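Local coordinates for protein GEO10716p1 (Drosophila melanogaster, PDB 7BTG) that probably removes phosphate from phosphorylated arginine residues of proteins, as a member of the low molecular weight protein tyrosine phosphatase family, at residues K2-S7 and D36-R41; E121-P126 and N136-Q141; T11-M16 and A84-N89. The protein carries 1 engineered substitution. All coordinates share one frame; numbering follows the deposited sequence.

Contact 1. Residues K2-S7 and D36-R41; sequences KVLFVS and DSAGLR. Engineered in segment 2-7: Ser-7 (natural residue Cys). With PO4 (phosphate ion), chain B.
Val-6 and Leu-40 meet near the C-terminal ends of two neighbouring parallel strands, 2-7 and 34-39, with Leu-40 in the loop that follows the second. Val-6 CB sits 4.0 Å from Ala-38 O on the adjoining strand. From there the two branches part. CG1 lies anti to the backbone N (chi1 174°), which carries it to the branch point of the leucine: Val-6 CG1 is 3.7 Å from Leu-40 CG and also touches both leucine methyls, the two side chains crossing at about a right angle. CG2, beside the backbone N, comes no nearer to the other segment than a loose approach to Ala-38 O. Leu-4 stands on the same face, and its CD1 reaches across to lie 3.7 Å from Ser-37 CA and 4.0 Å from Ala-38 CB. Leu-93 of helix 87-99 packs on Val-6 from this side.

On the other face Phe-5 CB and Ser-37 CB stand 4.2 Å apart. The Phe-5 side chain packs on Ala-17 and Leu-21 of helix 13-27, while Ser-37 OG bonds to Glu-18 and Asn-10. Between the faces the backbones are stitched together: Asp-36 N gives to Val-3 O at 3.0 Å, Phe-5 N to Asp-36 O, and Ala-38 N to Phe-5 O, also at 3.0 Å. The last two bonds, Ser-7 N to Ala-38 O and Leu-40 N to Ser-7 O, are weak. Ser-7, an engineered replacement of the natural Cys, turns OG to within 2.8 Å of phosphate O1; the same OG is probably hydrogen-bonded to Ser-14 OG, though modelled doubtfully short. With helix 13-27 between the strands, this is the opening beta-alpha-beta crossover of the low molecular weight phosphatase fold, with the phosphate pocket beyond the first strand.

Contact 2. Residues E121-P126 and N136-Q141; sequences EIIEDP and NAAYLQ
Ile-123 and Gln-141 lie alongside each other with their side chains running in opposite directions. Ile-123 CD1 comes 3.9 Å from Gln-141 CB. A chi1 of -50° sets CG1 of the isoleucine beside the backbone N and leaves CG2 anti to it, which carries that branch to the preceding turn of the helix, where it meets Ala-138 CB at 4.1 Å.

The glutamine chain, extended beyond CG, carries its amide past the isoleucine to the loop backbone. Gln-141 NE2 donates to Ile-122 O at 2.7 Å, a short but bent bond with an N-H...O angle of 137°. The donor sits above the carbonyl plane, 55° out of it, rather than on a lone pair. The same NE2 also bonds to Asp-120 O, and this second grip limits the turning of the amide. Its other end is held through a water, which donates to Gln-141 OE1 at 2.6 Å and accepts from Glu-124 N at 3.0 Å.

Helix 133-154 thus receives the loop by apolar contact and by one amide serving backbone groups on both sides of Ile-123. The loop leads into Asp-125, Pro-126 and Tyr-127, an Asp-Pro-Tyr sequence whose aspartate is the general acid in relatives, and probably here. Since NE2 gives to carbonyls while OE1 takes from the water, donor and acceptor ends are both used, a pattern consistent with the modelled orientation of the amide.

Contact 3. Residues T11-M16 and A84-N89; sequences TCRSPM and AMDNSN. With PO4 (phosphate ion), chain B.
The Arg-13 guanidinium has Met-85 CB over one face, 3.5 Å from NH1, while its edges are taken by anions: the phosphate on NE and NH2, and Asp-86 on NH1. This is the arginine that closes the phosphate-binding P-loop of the tyrosine phosphatases, whose CX5R pattern starts here at the engineered Ser-7. Arg-13 NE reaches phosphate O3 at 2.7 Å and NH2 reaches O4 at 2.8 Å, two nearly straight bonds that the bend of the chain at chi3 (-66°) makes possible by folding the arginine around the ion.

Arg-13 NH1 meets Asp-86 OD2 at 2.8 Å in a salt bridge with an N-H...O angle of 172°. The bond lies in the guanidinium plane, yet it meets the carboxylate from above, the two planes standing 61° apart. NH1 also bonds to Ile-123 O, so the group is fixed on its far side from the phosphate.

Along the aliphatic part of the arginine, Met-85 and Arg-13 slide past each other in opposite directions, with Met-85 CG against Arg-13 CB and the methyl CE against Ser-14 CA. Backbone N-H groups of Thr-11, Cys-12 and Arg-13 add to the cradle; those of Thr-11 and Cys-12 both end on phosphate O1, each with its N 2.8 Å from that oxygen.

In the fold
Contacts 1 and 3 are buried near the middle of the chain and share the phosphate: strand 2-7 leads into the P-loop, and helix 13-27, which starts there, is also the crossover between the strands of contact 1. Contact 2 lies farther out and is partly buried, tying the loop before helix 133-154 to that helix. The chemistry follows the place: in contact 1 backbone bonds flanked by an aliphatic face and a mixed aromatic and polar one, charge around the anion in contact 3, and an amide with a water in contact 2. Contacts 2 and 3 join directly, for Ile-123 N is hydrogen-bonded to Met-85 O; contacts 1 and 2 do not touch.

Contact 1. Residues K2-S7 and D36-R41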
ATOM      1  N   LYS A   2      11.925  -4.440   2.330  1.00 40.61           N
ATOM      2  CA  LYS A   2      11.542  -3.080   1.948  1.00 41.06           C
ATOM      3  C   LYS A   2      10.291  -3.120   1.074  1.00 39.88           C
ATOM      4  O   LYS A   2      10.303  -3.708  -0.010  1.00 36.30           O
ATOM      5  CB  LYS A   2      12.693  -2.381   1.221  1.00 42.13           C
ATOM      6  CG  LYS A   2      13.985  -2.331   2.029  1.00 49.80           C
ATOM      7  CD  LYS A   2      14.902  -1.192   1.577  1.00 47.38           C
ATOM      8  CE  LYS A   2      16.232  -1.734   1.037  1.00 59.89           C
ATOM      9  NZ  LYS A   2      17.041  -0.694   0.309  1.00 51.30           N
ATOM     10  N   VAL A   3       9.211  -2.498   1.541  1.00 37.61           N
ATOM     11  CA  VAL A   3       7.917  -2.568   0.872  1.00 34.51           C
ATOM     12  C   VAL A   3       7.361  -1.159   0.723  1.00 35.09           C
ATOM     13  O   VAL A   3       7.382  -0.376   1.681  1.00 37.23           O
ATOM     14  CB  VAL A   3       6.920  -3.455   1.635  1.00 31.37           C
ATOM     15  CG1 VAL A   3       5.535  -3.374   0.985  1.00 31.00           C
ATOM     16  CG2 VAL A   3       7.391  -4.896   1.663  1.00 32.64           C
ATOM     17  N   LEU A   4       6.858  -0.849  -0.475  1.00 29.74           N
ATOM     18  CA  LEU A   4       6.226   0.430  -0.797  1.00 30.84           C
ATOM     19  C   LEU A   4       4.790   0.179  -1.248  1.00 27.15           C
ATOM     20  O   LEU A   4       4.568  -0.541  -2.224  1.00 26.83           O
ATOM     21  CB  LEU A   4       7.007   1.151  -1.898  1.00 28.20           C
ATOM     22  CG  LEU A   4       6.500   2.537  -2.299  1.00 27.90           C
ATOM     23  CD1 LEU A   4       6.762   3.531  -1.183  1.00 31.57           C
ATOM     24  CD2 LEU A   4       7.166   2.981  -3.602  1.00 30.51           C
ATOM     25  N   PHE A   5       3.818   0.756  -0.538  1.00 22.38           N
ATOM     26  CA  PHE A   5       2.428   0.695  -0.971  1.00 24.27           C
ATOM     27  C   PHE A   5       2.104   1.925  -1.815  1.00 26.20           C
ATOM     28  O   PHE A   5       2.544   3.035  -1.504  1.00 26.75           O
ATOM     29  CB  PHE A   5       1.476   0.614   0.220  1.00 26.56           C
ATOM     30  CG  PHE A   5       1.547  -0.687   0.977  1.00 30.03           C
ATOM     31  CD1 PHE A   5       1.041  -1.840   0.437  1.00 24.57           C
ATOM     32  CD2 PHE A   5       2.091  -0.740   2.254  1.00 33.84           C
ATOM     33  CE1 PHE A   5       1.082  -3.051   1.149  1.00 30.65           C
ATOM     34  CE2 PHE A   5       2.134  -1.947   2.973  1.00 29.99           C
ATOM     35  CZ  PHE A   5       1.631  -3.098   2.411  1.00 30.18           C
ATOM     36  N   VAL A   6       1.338   1.731  -2.890  1.00 28.56           N
ATOM     37  CA  VAL A   6       1.062   2.811  -3.832  1.00 25.70           C
ATOM     38  C   VAL A   6      -0.431   2.910  -4.090  1.00 29.96           C
ATOM     39  O   VAL A   6      -1.085   1.911  -4.412  1.00 28.06           O
ATOM     40  CB  VAL A   6       1.834   2.636  -5.146  1.00 27.62           C
ATOM     41  CG1 VAL A   6       1.391   3.711  -6.172  1.00 22.31           C
ATOM     42  CG2 VAL A   6       3.313   2.783  -4.869  1.00 22.01           C
ATOM     43  N   SER A   7      -0.978   4.112  -3.909  1.00 27.50           N
ATOM     44  CA  SER A   7      -2.345   4.427  -4.278  1.00 22.51           C
ATOM     45  C   SER A   7      -2.303   5.697  -5.108  1.00 27.45           C
ATOM     46  O   SER A   7      -1.269   6.359  -5.183  1.00 24.41           O
ATOM     47  CB  SER A   7      -3.253   4.595  -3.048  1.00 28.26           C
ATOM     48  OG  SER A   7      -2.783   5.590  -2.148  1.00 27.42           O
ATOM     49  N   ASP A  36       6.751   1.805   3.641  1.00 36.10           N
ATOM     50  CA  ASP A  36       6.540   3.200   3.274  1.00 36.32           C
ATOM     51  C   ASP A  36       5.369   3.266   2.299  1.00 35.78           C
ATOM     52  O   ASP A  36       4.813   2.239   1.899  1.00 33.70           O
ATOM     53  CB  ASP A  36       7.822   3.809   2.678  1.00 35.67           C
ATOM     54  CG  ASP A  36       7.746   5.327   2.538  1.00 38.31           C
ATOM     55  OD1 ASP A  36       8.514   5.896   1.723  1.00 38.14           O
ATOM     56  OD2 ASP A  36       6.904   5.943   3.232  1.00 35.79           O
ATOM     57  N   SER A  37       4.990   4.480   1.898  1.00 30.53           N
ATOM     58  CA  SER A  37       3.944   4.580   0.892  1.00 30.03           C
ATOM     59  C   SER A  37       4.129   5.856   0.077  1.00 33.04           C
ATOM     60  O   SER A  37       4.814   6.797   0.493  1.00 26.28           O
ATOM     61  CB  SER A  37       2.542   4.505   1.512  1.00 28.40           C
ATOM     62  OG  SER A  37       2.250   5.611   2.351  1.00 26.10           O
ATOM     63  N   ALA A  38       3.549   5.842  -1.126  1.00 26.93           N
ATOM     64  CA  ALA A  38       3.716   6.931  -2.073  1.00 28.46           C
ATOM     65  C   ALA A  38       2.523   6.928  -3.020  1.00 26.59           C
ATOM     66  O   ALA A  38       1.695   6.008  -3.001  1.00 28.31           O
ATOM     67  CB  ALA A  38       5.049   6.807  -2.821  1.00 24.25           C
ATOM     68  N   GLY A  39       2.454   7.958  -3.881  1.00 26.34           N
ATOM     69  CA  GLY A  39       1.293   8.172  -4.724  1.00 24.54           C
ATOM     70  C   GLY A  39       1.674   8.503  -6.154  1.00 23.25           C
ATOM     71  O   GLY A  39       2.849   8.610  -6.496  1.00 26.56           O
ATOM     72  N   LEU A  40       0.647   8.669  -6.981  1.00 24.73           N
ATOM     73  CA  LEU A  40       0.816   8.863  -8.418  1.00 28.94           C
ATOM     74  C   LEU A  40       0.272  10.207  -8.925  1.00 30.46           C
ATOM     75  O   LEU A  40       0.205  10.415 -10.141  1.00 28.18           O
ATOM     76  CB  LEU A  40       0.157   7.689  -9.154  1.00 24.41           C
ATOM     77  CG  LEU A  40       0.674   6.295  -8.737  1.00 24.37           C
ATOM     78  CD1 LEU A  40      -0.228   5.208  -9.204  1.00 24.19           C
ATOM     79  CD2 LEU A  40       2.097   6.026  -9.262  1.00 25.16           C
ATOM     80  N   ARG A  41      -0.133  11.120  -8.033  1.00 31.35           N
ATOM     81  CA  ARG A  41      -0.646  12.435  -8.410  1.00 31.00           C
ATOM     82  C   ARG A  41      -0.230  13.445  -7.353  1.00 30.90           C
ATOM     83  O   ARG A  41      -0.013  13.095  -6.192  1.00 32.77           O
ATOM     84  CB  ARG A  41      -2.181  12.478  -8.535  1.00 28.39           C
ATOM     85  CG  ARG A  41      -2.815  11.523  -9.533  1.00 30.66           C
ATOM     86  CD  ARG A  41      -2.640  11.958 -10.982  1.00 23.74           C
ATOM     87  NE  ARG A  41      -3.392  11.056 -11.836  1.00 28.12           N
ATOM     88  CZ  ARG A  41      -2.947   9.859 -12.214  1.00 29.17           C
ATOM     89  NH1 ARG A  41      -1.750   9.447 -11.827  1.00 30.74           N
ATOM     90  NH2 ARG A  41      -3.691   9.073 -12.974  1.00 27.04           N
TER
HETATM   91  P   PO4 B 201      -5.981   6.903  -2.237  1.00 32.55           P
HETATM   92  O1  PO4 B 201      -4.768   7.435  -1.496  1.00 27.02           O
HETATM   93  O2  PO4 B 201      -7.139   7.847  -2.039  1.00 30.18           O
HETATM   94  O3  PO4 B 201      -6.446   5.561  -1.725  1.00 28.69           O
HETATM   95  O4  PO4 B 201      -5.658   6.713  -3.718  1.00 26.22           O

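Contact 2. Residues E121-P126 and N136-Q141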
ATOM      1  N   GLU A 121     -10.013  -8.910  -5.691  1.00 38.96           N
ATOM      2  CA  GLU A 121      -8.656  -8.471  -6.015  1.00 33.92           C
ATOM      3  C   GLU A 121      -8.479  -6.961  -5.847  1.00 30.70           C
ATOM      4  O   GLU A 121      -7.408  -6.492  -5.440  1.00 29.71           O
ATOM      5  CB  GLU A 121      -8.354  -8.846  -7.466  1.00 31.40           C
ATOM      6  CG  GLU A 121      -7.441  -9.993  -7.717  1.00 43.21           C
ATOM      7  CD  GLU A 121      -6.842  -9.901  -9.108  1.00 44.85           C
ATOM      8  OE1 GLU A 121      -7.537  -9.408 -10.034  1.00 39.70           O
ATOM      9  OE2 GLU A 121      -5.666 -10.289  -9.273  1.00 56.89           O
ATOM     10  N   ILE A 122      -9.492  -6.185  -6.216  1.00 26.88           N
ATOM     11  CA  ILE A 122      -9.339  -4.749  -6.442  1.00 33.34           C
ATOM     12  C   ILE A 122      -9.674  -3.977  -5.167  1.00 29.68           C
ATOM     13  O   ILE A 122     -10.789  -4.056  -4.647  1.00 29.21           O
ATOM     14  CB  ILE A 122     -10.229  -4.273  -7.608  1.00 32.49           C
ATOM     15  CG1 ILE A 122     -10.024  -5.129  -8.856  1.00 30.36           C
ATOM     16  CG2 ILE A 122      -9.917  -2.832  -7.954  1.00 32.98           C
ATOM     17  CD1 ILE A 122      -8.635  -4.990  -9.468  1.00 34.83           C
ATOM     18  N   ILE A 123      -8.735  -3.171  -4.701  1.00 31.77           N
ATOM     19  CA  ILE A 123      -8.950  -2.333  -3.533  1.00 29.12           C
ATOM     20  C   ILE A 123      -9.322  -0.941  -4.022  1.00 27.21           C
ATOM     21  O   ILE A 123      -8.463  -0.190  -4.484  1.00 32.33           O
ATOM     22  CB  ILE A 123      -7.711  -2.332  -2.638  1.00 24.24           C
ATOM     23  CG1 ILE A 123      -7.315  -3.786  -2.410  1.00 27.77           C
ATOM     24  CG2 ILE A 123      -8.012  -1.639  -1.344  1.00 29.43           C
ATOM     25  CD1 ILE A 123      -6.371  -4.033  -1.294  1.00 24.13           C
ATOM     26  N   GLU A 124     -10.604  -0.598  -3.919  1.00 30.22           N
ATOM     27  CA  GLU A 124     -11.147   0.625  -4.499  1.00 33.84           C
ATOM     28  C   GLU A 124     -10.806   1.856  -3.672  1.00 31.15           C
ATOM     29  O   GLU A 124     -10.779   1.816  -2.437  1.00 26.85           O
ATOM     30  CB  GLU A 124     -12.669   0.539  -4.625  1.00 34.75           C
ATOM     31  CG  GLU A 124     -13.195  -0.747  -5.253  1.00 39.66           C
ATOM     32  CD  GLU A 124     -13.096  -0.750  -6.772  1.00 50.81           C
ATOM     33  OE1 GLU A 124     -12.051  -0.296  -7.305  1.00 47.42           O
ATOM     34  OE2 GLU A 124     -14.073  -1.196  -7.429  1.00 53.89           O
ATOM     35  N   ASP A 125     -10.572   2.968  -4.375  1.00 28.79           N
ATOM     36  CA  ASP A 125     -10.337   4.285  -3.783  1.00 27.19           C
ATOM     37  C   ASP A 125     -11.534   4.728  -2.952  1.00 31.22           C
ATOM     38  O   ASP A 125     -12.611   4.944  -3.514  1.00 31.69           O
ATOM     39  CB  ASP A 125     -10.075   5.324  -4.877  1.00 29.49           C
ATOM     40  CG  ASP A 125      -9.607   6.649  -4.316  1.00 30.78           C
ATOM     41  OD1 ASP A 125      -9.651   6.849  -3.076  1.00 31.32           O
ATOM     42  OD2 ASP A 125      -9.173   7.491  -5.117  1.00 28.84           O
ATOM     43  N   PRO A 126     -11.396   4.884  -1.634  1.00 29.21           N
ATOM     44  CA  PRO A 126     -12.519   5.349  -0.806  1.00 29.83           C
ATOM     45  C   PRO A 126     -12.654   6.857  -0.696  1.00 30.41           C
ATOM     46  O   PRO A 126     -13.614   7.313  -0.075  1.00 29.01           O
ATOM     47  CB  PRO A 126     -12.177   4.761   0.572  1.00 30.92           C
ATOM     48  CG  PRO A 126     -10.689   4.826   0.623  1.00 31.81           C
ATOM     49  CD  PRO A 126     -10.226   4.530  -0.811  1.00 28.81           C
ATOM     50  N   ASN A 136     -13.959   0.942   5.182  1.00 36.18           N
ATOM     51  CA  ASN A 136     -14.043  -0.303   5.941  1.00 37.54           C
ATOM     52  C   ASN A 136     -13.736  -1.497   5.056  1.00 34.73           C
ATOM     53  O   ASN A 136     -12.960  -2.377   5.437  1.00 34.90           O
ATOM     54  CB  ASN A 136     -15.425  -0.445   6.585  1.00 36.98           C
ATOM     55  CG  ASN A 136     -15.629   0.522   7.733  1.00 39.57           C
ATOM     56  OD1 ASN A 136     -14.698   0.799   8.493  1.00 49.80           O
ATOM     57  ND2 ASN A 136     -16.830   1.056   7.852  1.00 36.46           N
ATOM     58  N   ALA A 137     -14.337  -1.544   3.865  1.00 33.26           N
ATOM     59  CA  ALA A 137     -13.978  -2.584   2.908  1.00 33.33           C
ATOM     60  C   ALA A 137     -12.482  -2.561   2.596  1.00 35.74           C
ATOM     61  O   ALA A 137     -11.826  -3.613   2.569  1.00 36.12           O
ATOM     62  CB  ALA A 137     -14.792  -2.420   1.626  1.00 33.78           C
ATOM     63  N   ALA A 138     -11.921  -1.370   2.360  1.00 33.95           N
ATOM     64  CA  ALA A 138     -10.506  -1.291   2.010  1.00 32.66           C
ATOM     65  C   ALA A 138      -9.633  -1.774   3.156  1.00 36.53           C
ATOM     66  O   ALA A 138      -8.630  -2.468   2.939  1.00 34.11           O
ATOM     67  CB  ALA A 138     -10.130   0.143   1.622  1.00 27.17           C
ATOM     68  N   TYR A 139      -9.985  -1.398   4.384  1.00 36.89           N
ATOM     69  CA  TYR A 139      -9.205  -1.841   5.525  1.00 33.30           C
ATOM     70  C   TYR A 139      -9.168  -3.360   5.592  1.00 29.37           C
ATOM     71  O   TYR A 139      -8.104  -3.950   5.805  1.00 27.54           O
ATOM     72  CB  TYR A 139      -9.783  -1.253   6.810  1.00 34.12           C
ATOM     73  CG  TYR A 139      -9.113  -1.792   8.051  1.00 33.84           C
ATOM     74  CD1 TYR A 139      -9.568  -2.957   8.661  1.00 42.04           C
ATOM     75  CD2 TYR A 139      -8.028  -1.143   8.613  1.00 34.66           C
ATOM     76  CE1 TYR A 139      -8.958  -3.457   9.777  1.00 38.50           C
ATOM     77  CE2 TYR A 139      -7.411  -1.644   9.738  1.00 40.27           C
ATOM     78  CZ  TYR A 139      -7.882  -2.800  10.312  1.00 33.15           C
ATOM     79  OH  TYR A 139      -7.278  -3.315  11.435  1.00 45.49           O
ATOM     80  N   LEU A 140     -10.324  -4.005   5.403  1.00 31.09           N
ATOM     81  CA  LEU A 140     -10.395  -5.462   5.489  1.00 36.35           C
ATOM     82  C   LEU A 140      -9.624  -6.121   4.352  1.00 34.26           C
ATOM     83  O   LEU A 140      -8.858  -7.065   4.586  1.00 32.61           O
ATOM     84  CB  LEU A 140     -11.858  -5.923   5.492  1.00 33.76           C
ATOM     85  CG  LEU A 140     -12.715  -5.522   6.714  1.00 42.95           C
ATOM     86  CD1 LEU A 140     -14.216  -5.648   6.421  1.00 31.35           C
ATOM     87  CD2 LEU A 140     -12.352  -6.317   7.987  1.00 32.66           C
ATOM     88  N   GLN A 141      -9.807  -5.634   3.116  1.00 32.95           N
ATOM     89  CA  GLN A 141      -9.019  -6.142   1.993  1.00 33.70           C
ATOM     90  C   GLN A 141      -7.528  -5.958   2.233  1.00 29.51           C
ATOM     91  O   GLN A 141      -6.727  -6.840   1.907  1.00 30.03           O
ATOM     92  CB  GLN A 141      -9.403  -5.440   0.693  1.00 30.62           C
ATOM     93  CG  GLN A 141     -10.557  -6.014  -0.089  1.00 32.71           C
ATOM     94  CD  GLN A 141     -11.071  -5.020  -1.141  1.00 34.66           C
ATOM     95  OE1 GLN A 141     -11.350  -3.870  -0.829  1.00 36.00           O
ATOM     96  NE2 GLN A 141     -11.178  -5.465  -2.390  1.00 34.35           N
TER
HETATM   97  O   HOH W   1     -12.622  -2.014  -2.219  1.00 34.51           O

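Contact 3. Residues T11-M16 and A84-N89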
ATOM      1  N   THR A  11      -3.224   9.010   0.176  1.00 28.69           N
ATOM      2  CA  THR A  11      -3.958   9.672   1.242  1.00 30.48           C
ATOM      3  C   THR A  11      -5.004   8.779   1.884  1.00 33.03           C
ATOM      4  O   THR A  11      -5.442   9.091   2.991  1.00 32.68           O
ATOM      5  CB  THR A  11      -4.631  10.954   0.699  1.00 34.36           C
ATOM      6  OG1 THR A  11      -5.377  11.611   1.727  1.00 36.46           O
ATOM      7  CG2 THR A  11      -5.558  10.637  -0.476  1.00 29.08           C
ATOM      8  N   CYS A  12      -5.400   7.663   1.258  1.00 30.29           N
ATOM      9  CA  CYS A  12      -6.361   6.746   1.862  1.00 32.86           C
ATOM     10  C   CYS A  12      -5.783   5.337   1.949  1.00 30.67           C
ATOM     11  O   CYS A  12      -5.314   4.923   3.008  1.00 28.53           O
ATOM     12  CB  CYS A  12      -7.670   6.725   1.066  1.00 32.67           C
ATOM     13  SG  CYS A  12      -8.591   8.283   1.026  1.00 33.52           S
ATOM     14  N   ARG A  13      -5.766   4.619   0.821  1.00 26.43           N
ATOM     15  CA  ARG A  13      -5.426   3.199   0.828  1.00 31.33           C
ATOM     16  C   ARG A  13      -3.965   2.960   1.199  1.00 29.47           C
ATOM     17  O   ARG A  13      -3.669   2.110   2.044  1.00 33.01           O
ATOM     18  CB  ARG A  13      -5.751   2.574  -0.534  1.00 23.98           C
ATOM     19  CG  ARG A  13      -7.225   2.535  -0.838  1.00 28.65           C
ATOM     20  CD  ARG A  13      -7.462   2.247  -2.303  1.00 26.67           C
ATOM     21  NE  ARG A  13      -6.976   3.365  -3.112  1.00 31.30           N
ATOM     22  CZ  ARG A  13      -6.973   3.392  -4.445  1.00 30.99           C
ATOM     23  NH1 ARG A  13      -7.441   2.349  -5.137  1.00 25.39           N
ATOM     24  NH2 ARG A  13      -6.496   4.465  -5.083  1.00 26.95           N
ATOM     25  N   SER A  14      -3.036   3.676   0.565  1.00 25.09           N
ATOM     26  CA  SER A  14      -1.635   3.368   0.801  1.00 26.61           C
ATOM     27  C   SER A  14      -1.176   3.722   2.220  1.00 31.84           C
ATOM     28  O   SER A  14      -0.415   2.942   2.817  1.00 31.22           O
ATOM     29  CB  SER A  14      -0.724   4.021  -0.254  1.00 25.96           C
ATOM     30  OG  SER A  14      -1.066   5.358  -0.605  1.00 28.17           O
ATOM     31  N   PRO A  15      -1.589   4.850   2.815  1.00 32.90           N
ATOM     32  CA  PRO A  15      -1.164   5.092   4.205  1.00 27.99           C
ATOM     33  C   PRO A  15      -1.763   4.092   5.171  1.00 32.88           C
ATOM     34  O   PRO A  15      -1.114   3.727   6.159  1.00 36.50           O
ATOM     35  CB  PRO A  15      -1.655   6.520   4.495  1.00 31.40           C
ATOM     36  CG  PRO A  15      -1.901   7.138   3.155  1.00 32.83           C
ATOM     37  CD  PRO A  15      -2.329   6.007   2.265  1.00 32.17           C
ATOM     38  N   MET A  16      -2.985   3.632   4.914  1.00 28.60           N
ATOM     39  CA  MET A  16      -3.570   2.599   5.759  1.00 37.36           C
ATOM     40  C   MET A  16      -2.765   1.307   5.657  1.00 38.49           C
ATOM     41  O   MET A  16      -2.392   0.702   6.673  1.00 36.19           O
ATOM     42  CB  MET A  16      -5.030   2.368   5.366  1.00 33.49           C
ATOM     43  CG  MET A  16      -6.024   3.145   6.201  1.00 36.40           C
ATOM     44  SD  MET A  16      -7.718   2.651   5.823  1.00 48.33           S
ATOM     45  CE  MET A  16      -7.787   3.039   4.083  1.00 41.30           C
ATOM     46  N   ALA A  84       0.416  -2.041  -5.785  1.00 28.17           N
ATOM     47  CA  ALA A  84      -0.691  -1.240  -6.284  1.00 27.70           C
ATOM     48  C   ALA A  84      -2.005  -1.663  -5.633  1.00 27.35           C
ATOM     49  O   ALA A  84      -2.190  -2.823  -5.256  1.00 29.41           O
ATOM     50  CB  ALA A  84      -0.798  -1.400  -7.806  1.00 27.52           C
ATOM     51  N   MET A  85      -2.926  -0.713  -5.501  1.00 27.63           N
ATOM     52  CA  MET A  85      -4.275  -1.052  -5.052  1.00 29.89           C
ATOM     53  C   MET A  85      -5.186  -1.426  -6.210  1.00 30.80           C
ATOM     54  O   MET A  85      -6.092  -2.258  -6.037  1.00 30.41           O
ATOM     55  CB  MET A  85      -4.889   0.126  -4.286  1.00 23.94           C
ATOM     56  CG  MET A  85      -4.015   0.622  -3.177  1.00 25.40           C
ATOM     57  SD  MET A  85      -3.886  -0.623  -1.824  1.00 29.97           S
ATOM     58  CE  MET A  85      -2.260  -0.197  -1.213  1.00 25.93           C
ATOM     59  N   ASP A  86      -4.906  -0.848  -7.382  1.00 28.87           N
ATOM     60  CA  ASP A  86      -5.721  -0.779  -8.590  1.00 36.26           C
ATOM     61  C   ASP A  86      -4.955  -1.346  -9.771  1.00 34.79           C
ATOM     62  O   ASP A  86      -3.724  -1.265  -9.832  1.00 30.26           O
ATOM     63  CB  ASP A  86      -6.040   0.686  -8.994  1.00 32.91           C
ATOM     64  CG  ASP A  86      -7.190   1.221  -8.282  1.00 34.50           C
ATOM     65  OD1 ASP A  86      -8.105   0.405  -8.044  1.00 47.90           O
ATOM     66  OD2 ASP A  86      -7.182   2.425  -7.953  1.00 36.68           O
ATOM     67  N   ASN A  87      -5.696  -1.786 -10.780  1.00 28.69           N
ATOM     68  CA  ASN A  87      -5.011  -2.099 -12.020  1.00 32.28           C
ATOM     69  C   ASN A  87      -4.602  -0.826 -12.743  1.00 31.84           C
ATOM     70  O   ASN A  87      -3.604  -0.817 -13.471  1.00 33.10           O
ATOM     71  CB  ASN A  87      -5.878  -2.982 -12.899  1.00 31.05           C
ATOM     72  CG  ASN A  87      -5.064  -3.702 -13.941  1.00 46.19           C
ATOM     73  OD1 ASN A  87      -5.220  -3.474 -15.149  1.00 50.80           O
ATOM     74  ND2 ASN A  87      -4.156  -4.557 -13.481  1.00 37.28           N
ATOM     75  N   SER A  88      -5.328   0.268 -12.516  1.00 28.29           N
ATOM     76  CA  SER A  88      -4.850   1.571 -12.955  1.00 29.41           C
ATOM     77  C   SER A  88      -3.478   1.879 -12.364  1.00 28.32           C
ATOM     78  O   SER A  88      -2.536   2.196 -13.103  1.00 28.95           O
ATOM     79  CB  SER A  88      -5.850   2.661 -12.578  1.00 26.91           C
ATOM     80  OG  SER A  88      -5.226   3.938 -12.648  1.00 36.73           O
ATOM     81  N   ASN A  89      -3.366   1.839 -11.024  1.00 24.79           N
ATOM     82  CA  ASN A  89      -2.074   2.045 -10.371  1.00 27.68           C
ATOM     83  C   ASN A  89      -1.033   1.117 -10.968  1.00 25.14           C
ATOM     84  O   ASN A  89       0.078   1.540 -11.295  1.00 30.00           O
ATOM     85  CB  ASN A  89      -2.116   1.770  -8.856  1.00 28.41           C
ATOM     86  CG  ASN A  89      -3.207   2.512  -8.093  1.00 32.90           C
ATOM     87  OD1 ASN A  89      -3.554   2.084  -6.981  1.00 31.86           O
ATOM     88  ND2 ASN A  89      -3.721   3.616  -8.631  1.00 26.13           N
TER
HETATM   89  P   PO4 B 201      -5.981   6.903  -2.237  1.00 32.55           P
HETATM   90  O1  PO4 B 201      -4.768   7.435  -1.496  1.00 27.02           O
HETATM   91  O2  PO4 B 201      -7.139   7.847  -2.039  1.00 30.18           O
HETATM   92  O3  PO4 B 201      -6.446   5.561  -1.725  1.00 28.69           O
HETATM   93  O4  PO4 B 201      -5.658   6.713  -3.718  1.00 26.22           O